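Local coordinates for phosphate-binding protein (Xanthomonas axonopodis pv. citri, PDB 5UB3) that binds chloride and probably acts as the periplasmic receptor partner of a diguanylate cyclase, with a fold related to phosphonate-binding proteins of ABC transporters, at residues Thr66-Leu72 with Ser122-Leu128; His80-Met84 with Leu228-Leu233. All coordinates share one frame. Residues are numbered along the deposited sequence.

Contact 1 (Thr66-Leu72 with Ser122-Leu128); sequences TTGAAML and SSTSGYL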
loop_
_atom_site.group_PDB
_atom_site.type_symbol
_atom_site.label_atom_id
_atom_site.label_comp_id
_atom_site.label_asym_id
_atom_site.label_seq_id
_atom_site.Cartn_x
_atom_site.Cartn_y
_atom_site.Cartn_z
ATOM N N THR A 66 0.653 -0.891 3.358
ATOM C CA THR A 66 1.468 0.194 2.902
ATOM C C THR A 66 0.945 1.445 3.571
ATOM O O THR A 66 -0.165 1.480 3.971
ATOM C CB THR A 66 1.393 0.325 1.399
ATOM O OG1 THR A 66 0.048 0.660 1.082
ATOM C CG2 THR A 66 1.831 -1.034 0.710
ATOM N N THR A 67 1.769 2.465 3.677
ATOM C CA THR A 67 1.443 3.599 4.500
ATOM C C THR A 67 0.229 4.421 4.092
ATOM O O THR A 67 -0.440 4.942 4.948
ATOM C CB THR A 67 2.667 4.482 4.647
ATOM O OG1 THR A 67 3.222 4.724 3.364
ATOM C CG2 THR A 67 3.678 3.786 5.515
ATOM N N GLY A 68 -0.036 4.579 2.800
ATOM C CA GLY A 68 -1.238 5.239 2.350
ATOM C C GLY A 68 -2.523 4.545 2.800
ATOM O O GLY A 68 -3.410 5.183 3.357
ATOM N N ALA A 69 -2.663 3.255 2.506
ATOM C CA ALA A 69 -3.779 2.438 2.995
ATOM C C ALA A 69 -3.898 2.549 4.460
ATOM O O ALA A 69 -4.991 2.620 5.052
ATOM C CB ALA A 69 -3.593 0.978 2.596
ATOM N N ALA A 70 -2.746 2.540 5.098
ATOM C CA ALA A 70 -2.737 2.657 6.565
ATOM C C ALA A 70 -3.399 3.939 7.012
ATOM O O ALA A 70 -4.151 3.944 7.969
ATOM C CB ALA A 70 -1.320 2.569 7.114
ATOM N N MET A 71 -3.076 5.028 6.321
ATOM C CA MET A 71 -3.630 6.303 6.666
ATOM C C MET A 71 -5.114 6.359 6.352
ATOM O O MET A 71 -5.836 7.001 7.101
ATOM C CB MET A 71 -2.831 7.465 6.042
ATOM C CG MET A 71 -1.400 7.528 6.565
ATOM S SD MET A 71 -1.299 7.753 8.331
ATOM C CE MET A 71 -1.086 6.071 8.996
ATOM N N LEU A 72 -5.576 5.659 5.294
ATOM C CA LEU A 72 -7.025 5.550 5.089
ATOM C C LEU A 72 -7.673 4.967 6.340
ATOM O O LEU A 72 -8.737 5.436 6.801
ATOM C CB LEU A 72 -7.383 4.654 3.903
ATOM C CG LEU A 72 -6.939 5.198 2.572
ATOM C CD1 LEU A 72 -7.182 4.154 1.490
ATOM C CD2 LEU A 72 -7.706 6.437 2.235
ATOM N N SER A 122 -7.307 1.770 -2.604
ATOM C CA SER A 122 -6.539 1.429 -1.447
ATOM C C SER A 122 -5.013 1.403 -1.720
ATOM O O SER A 122 -4.211 1.263 -0.780
ATOM C CB SER A 122 -7.105 0.108 -0.867
ATOM O OG SER A 122 -8.557 0.211 -0.716
ATOM N N SER A 123 -4.578 1.627 -2.971
ATOM C CA SER A 123 -3.171 1.497 -3.299
ATOM C C SER A 123 -2.410 2.780 -3.018
ATOM O O SER A 123 -2.799 3.874 -3.432
ATOM C CB SER A 123 -3.035 1.146 -4.782
ATOM O OG SER A 123 -1.717 1.272 -5.211
ATOM N N THR A 124 -1.319 2.675 -2.293
ATOM C CA THR A 124 -0.481 3.855 -1.988
ATOM C C THR A 124 0.219 4.356 -3.231
ATOM O O THR A 124 0.016 5.470 -3.656
ATOM C CB THR A 124 0.581 3.529 -0.897
ATOM O OG1 THR A 124 -0.107 3.127 0.269
ATOM C CG2 THR A 124 1.371 4.725 -0.539
ATOM N N SER A 125 1.061 3.513 -3.795
ATOM C CA SER A 125 1.928 3.918 -4.856
ATOM C C SER A 125 1.198 3.919 -6.185
ATOM O O SER A 125 1.710 4.455 -7.167
ATOM C CB SER A 125 3.148 2.993 -4.928
ATOM O OG SER A 125 2.772 1.640 -5.260
ATOM N N GLY A 126 0.042 3.251 -6.243
ATOM C CA GLY A 126 -0.700 3.104 -7.497
ATOM C C GLY A 126 -2.012 3.840 -7.535
ATOM O O GLY A 126 -2.769 3.712 -8.517
ATOM N N TYR A 127 -2.294 4.643 -6.516
ATOM C CA TYR A 127 -3.463 5.525 -6.547
ATOM C C TYR A 127 -3.229 6.769 -5.734
ATOM O O TYR A 127 -3.283 7.891 -6.227
ATOM C CB TYR A 127 -4.751 4.787 -6.054
ATOM C CG TYR A 127 -5.944 5.626 -6.045
ATOM C CD1 TYR A 127 -6.609 5.926 -7.229
ATOM C CD2 TYR A 127 -6.428 6.171 -4.869
ATOM C CE1 TYR A 127 -7.753 6.708 -7.221
ATOM C CE2 TYR A 127 -7.544 6.949 -4.850
ATOM C CZ TYR A 127 -8.199 7.235 -6.020
ATOM O OH TYR A 127 -9.294 8.031 -5.984
ATOM N N LEU A 128 -2.961 6.582 -4.467
ATOM C CA LEU A 128 -2.951 7.735 -3.556
ATOM C C LEU A 128 -1.841 8.638 -3.918
ATOM O O LEU A 128 -2.061 9.811 -4.112
ATOM C CB LEU A 128 -2.868 7.289 -2.093
ATOM C CG LEU A 128 -4.122 6.554 -1.621
ATOM C CD1 LEU A 128 -3.886 5.740 -0.331
ATOM C CD2 LEU A 128 -5.379 7.409 -1.499
#
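A single hydroxyl can organise the meeting of two helix starts, and Thr-124 does so here. Thr-66 occupies the N-cap position of helix 67-75, yet its side chain makes no capping bond; instead its OG1 lies 2.6 Å from OG1 of Thr-124, in a hydrogen bond to which either could give the proton. Thr-67 points sideways and sends its own hydroxyl to the carbonyl of Pro-210. The CA atoms come nearest at Gly-68, 4.6 Å from CA of Thr-124. The lack of a side chain matters: a CB would fall 2.5 Å from Thr-124 OG1 and 2.9 Å from Leu-128 CD1. The bare amide N of Gly-68 reaches Thr-124 OG1 at 2.9 Å, and N of Ala-69 reaches the same OG1 at 3.4 Å, both weak hydrogen bonds. The methyl CB of Ala-69 rests against Ser-122 O at 3.4 Å. One turn on, Leu-72 CD1 meets Leu-128 CD1 at 4.1 Å, while helix 259-277 packs on Leu-72 as well. The short helical segments 67-72 and 124-128, the second with Ser-123 as its N-cap, have N-to-C directions 59° apart and axes 9.3 Å apart at closest approach. In the two-lobed fold of this family the segments probably belong to different lobes, which is consistent with a polar junction between them, backed by a small apolar patch, where helix-start amides are met by a neutral hydroxyl.

Contact 2 (His80-Met84 with Leu228-Leu233); sequences HPLLM and LRVVLL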
loop_
_atom_site.group_PDB
_atom_site.type_symbol
_atom_site.label_atom_id
_atom_site.label_comp_id
_atom_site.label_asym_id
_atom_site.label_seq_id
_atom_site.Cartn_x
_atom_site.Cartn_y
_atom_site.Cartn_z
ATOM N N HIS A 80 -4.332 2.638 14.492
ATOM C CA HIS A 80 -3.208 3.548 14.738
ATOM C C HIS A 80 -1.911 2.786 14.550
ATOM O O HIS A 80 -1.899 1.565 14.685
ATOM C CB HIS A 80 -3.303 4.192 16.136
ATOM C CG HIS A 80 -3.383 3.184 17.240
ATOM N ND1 HIS A 80 -4.572 2.599 17.609
ATOM C CD2 HIS A 80 -2.445 2.679 18.065
ATOM C CE1 HIS A 80 -4.358 1.720 18.573
ATOM N NE2 HIS A 80 -3.082 1.761 18.879
ATOM N N PRO A 81 -0.816 3.491 14.270
ATOM C CA PRO A 81 0.437 2.789 14.012
ATOM C C PRO A 81 1.040 2.077 15.223
ATOM O O PRO A 81 0.984 2.611 16.316
ATOM C CB PRO A 81 1.369 3.912 13.517
ATOM C CG PRO A 81 0.460 5.023 13.069
ATOM C CD PRO A 81 -0.764 4.925 13.886
ATOM N N LEU A 82 1.581 0.886 15.016
ATOM C CA LEU A 82 2.250 0.119 16.035
ATOM C C LEU A 82 3.757 0.198 15.830
ATOM O O LEU A 82 4.483 0.485 16.785
ATOM C CB LEU A 82 1.859 -1.340 15.901
ATOM C CG LEU A 82 2.437 -2.286 16.960
ATOM C CD1 LEU A 82 1.564 -2.234 18.165
ATOM C CD2 LEU A 82 2.492 -3.692 16.408
ATOM N N LEU A 83 4.198 -0.122 14.609
ATOM C CA LEU A 83 5.609 -0.244 14.212
ATOM C C LEU A 83 5.757 0.208 12.785
ATOM O O LEU A 83 4.836 0.038 12.006
ATOM C CB LEU A 83 6.102 -1.705 14.286
ATOM C CG LEU A 83 6.313 -2.278 15.675
ATOM C CD1 LEU A 83 6.575 -3.767 15.633
ATOM C CD2 LEU A 83 7.408 -1.499 16.395
ATOM N N MET A 84 6.864 0.844 12.432
ATOM C CA MET A 84 7.200 1.076 11.034
ATOM C C MET A 84 7.842 -0.193 10.509
ATOM O O MET A 84 8.563 -0.870 11.220
ATOM C CB MET A 84 8.143 2.278 10.833
ATOM C CG MET A 84 7.611 3.567 11.366
ATOM S SD MET A 84 6.011 4.070 10.728
ATOM C CE MET A 84 6.417 4.213 8.965
ATOM N N LEU A 228 2.433 -7.250 21.515
ATOM C CA LEU A 228 2.576 -7.416 20.057
ATOM C C LEU A 228 3.811 -6.684 19.510
ATOM O O LEU A 228 4.571 -7.257 18.725
ATOM C CB LEU A 228 1.360 -6.909 19.292
ATOM C CG LEU A 228 1.309 -7.186 17.784
ATOM C CD1 LEU A 228 1.512 -8.656 17.390
ATOM C CD2 LEU A 228 -0.038 -6.703 17.273
ATOM N N ARG A 229 3.953 -5.431 19.924
ATOM C CA ARG A 229 5.049 -4.573 19.524
ATOM C C ARG A 229 6.352 -5.245 19.927
ATOM O O ARG A 229 7.254 -5.375 19.136
ATOM C CB ARG A 229 4.929 -3.187 20.175
ATOM C CG ARG A 229 5.921 -2.235 19.529
ATOM C CD ARG A 229 5.961 -0.829 20.051
ATOM N NE ARG A 229 4.729 -0.106 19.776
ATOM C CZ ARG A 229 3.727 0.012 20.635
ATOM N NH1 ARG A 229 3.792 -0.601 21.813
ATOM N NH2 ARG A 229 2.659 0.763 20.332
ATOM N N VAL A 230 6.424 -5.688 21.176
ATOM C CA VAL A 230 7.643 -6.341 21.658
ATOM C C VAL A 230 7.879 -7.568 20.813
ATOM O O VAL A 230 9.031 -7.769 20.296
ATOM C CB VAL A 230 7.572 -6.624 23.168
ATOM C CG1 VAL A 230 8.762 -7.465 23.620
ATOM C CG2 VAL A 230 7.556 -5.309 23.945
ATOM N N VAL A 231 6.833 -8.350 20.569
ATOM C CA VAL A 231 7.082 -9.613 19.861
ATOM C C VAL A 231 7.600 -9.365 18.418
ATOM O O VAL A 231 8.516 -10.026 17.936
ATOM C CB VAL A 231 5.815 -10.478 19.838
ATOM C CG1 VAL A 231 5.966 -11.628 18.884
ATOM C CG2 VAL A 231 5.496 -10.981 21.231
ATOM N N LEU A 232 6.986 -8.420 17.719
ATOM C CA LEU A 232 7.410 -8.126 16.359
ATOM C C LEU A 232 8.843 -7.567 16.318
ATOM O O LEU A 232 9.677 -8.016 15.520
ATOM C CB LEU A 232 6.409 -7.142 15.717
ATOM C CG LEU A 232 5.115 -7.885 15.418
ATOM C CD1 LEU A 232 4.074 -6.907 14.920
ATOM C CD2 LEU A 232 5.295 -9.062 14.458
ATOM N N LEU A 233 9.127 -6.668 17.232
ATOM C CA LEU A 233 10.449 -6.124 17.345
ATOM C C LEU A 233 11.486 -7.216 17.552
ATOM O O LEU A 233 12.557 -7.155 16.970
ATOM C CB LEU A 233 10.507 -5.126 18.465
ATOM C CG LEU A 233 10.070 -3.715 18.155
ATOM C CD1 LEU A 233 9.989 -2.963 19.466
ATOM C CD2 LEU A 233 11.063 -3.013 17.185
#
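Leu-82, Leu-83 and Arg-229 account for most of the buried surface, and together they illustrate how an irregular strand can present two consecutive side chains to one helix. Leu-82 and Leu-83 form a classic beta bulge opposite Glu-214 of the neighbouring strand 209-217; the backbone of Leu-82, with psi near -53°, departs from extended geometry. As a result both leucines meet helix 222-235. Leu-82 CD2 packs 3.9 Å from Leu-228 CG and equally 3.9 Å from Leu-232 CD1. Leu-83, whose CA-to-CB bond points toward the helix, brings CD1 to 3.4 Å from Leu-232 CB and CD2 to 3.9 Å from Leu-233 CG. Arg-229 closes the apolar patch from its side: its aliphatic CG lies 3.5 Å from Leu-83 CD2, Leu-82 CD1 sits over one face of the guanidinium, and NE donates a hydrogen bond of 3.1 Å to Leu-82 O. The arginine has a second partner: its NH2 forms a salt bridge with Glu-225, one turn earlier in the helix, which is also hydrogen-bonded to His-80. The segments of strand 80-84 and helix 228-233 run 24° from parallel, their axes 8.7 Å apart, the helix packing on the sheet. One arginine thus joins hydrophobic packing to polar anchoring, its stem extending the leucine patch while its head satisfies a bulge carbonyl and a carboxylate.

Overall arrangement
From the N terminus the chain supplies the first halves of both contacts almost in succession, since helix 67-75 leads straight into strand 79-87. It then enters what is, by the family fold, probably the second lobe, where 122-128 returns to 66-72 and closes contact 1. After the return through strands 200-205 and 209-217, helix 222-235 closes the much longer loop of contact 2. The segments alternate, so the two loops cross. The contacts lie about 19 Å apart, centre to centre. Contact 1, close to the middle of the molecule, probably links lobe to lobe; contact 2, farther out, probably stays within the first lobe and fastens a late helix to its sheet.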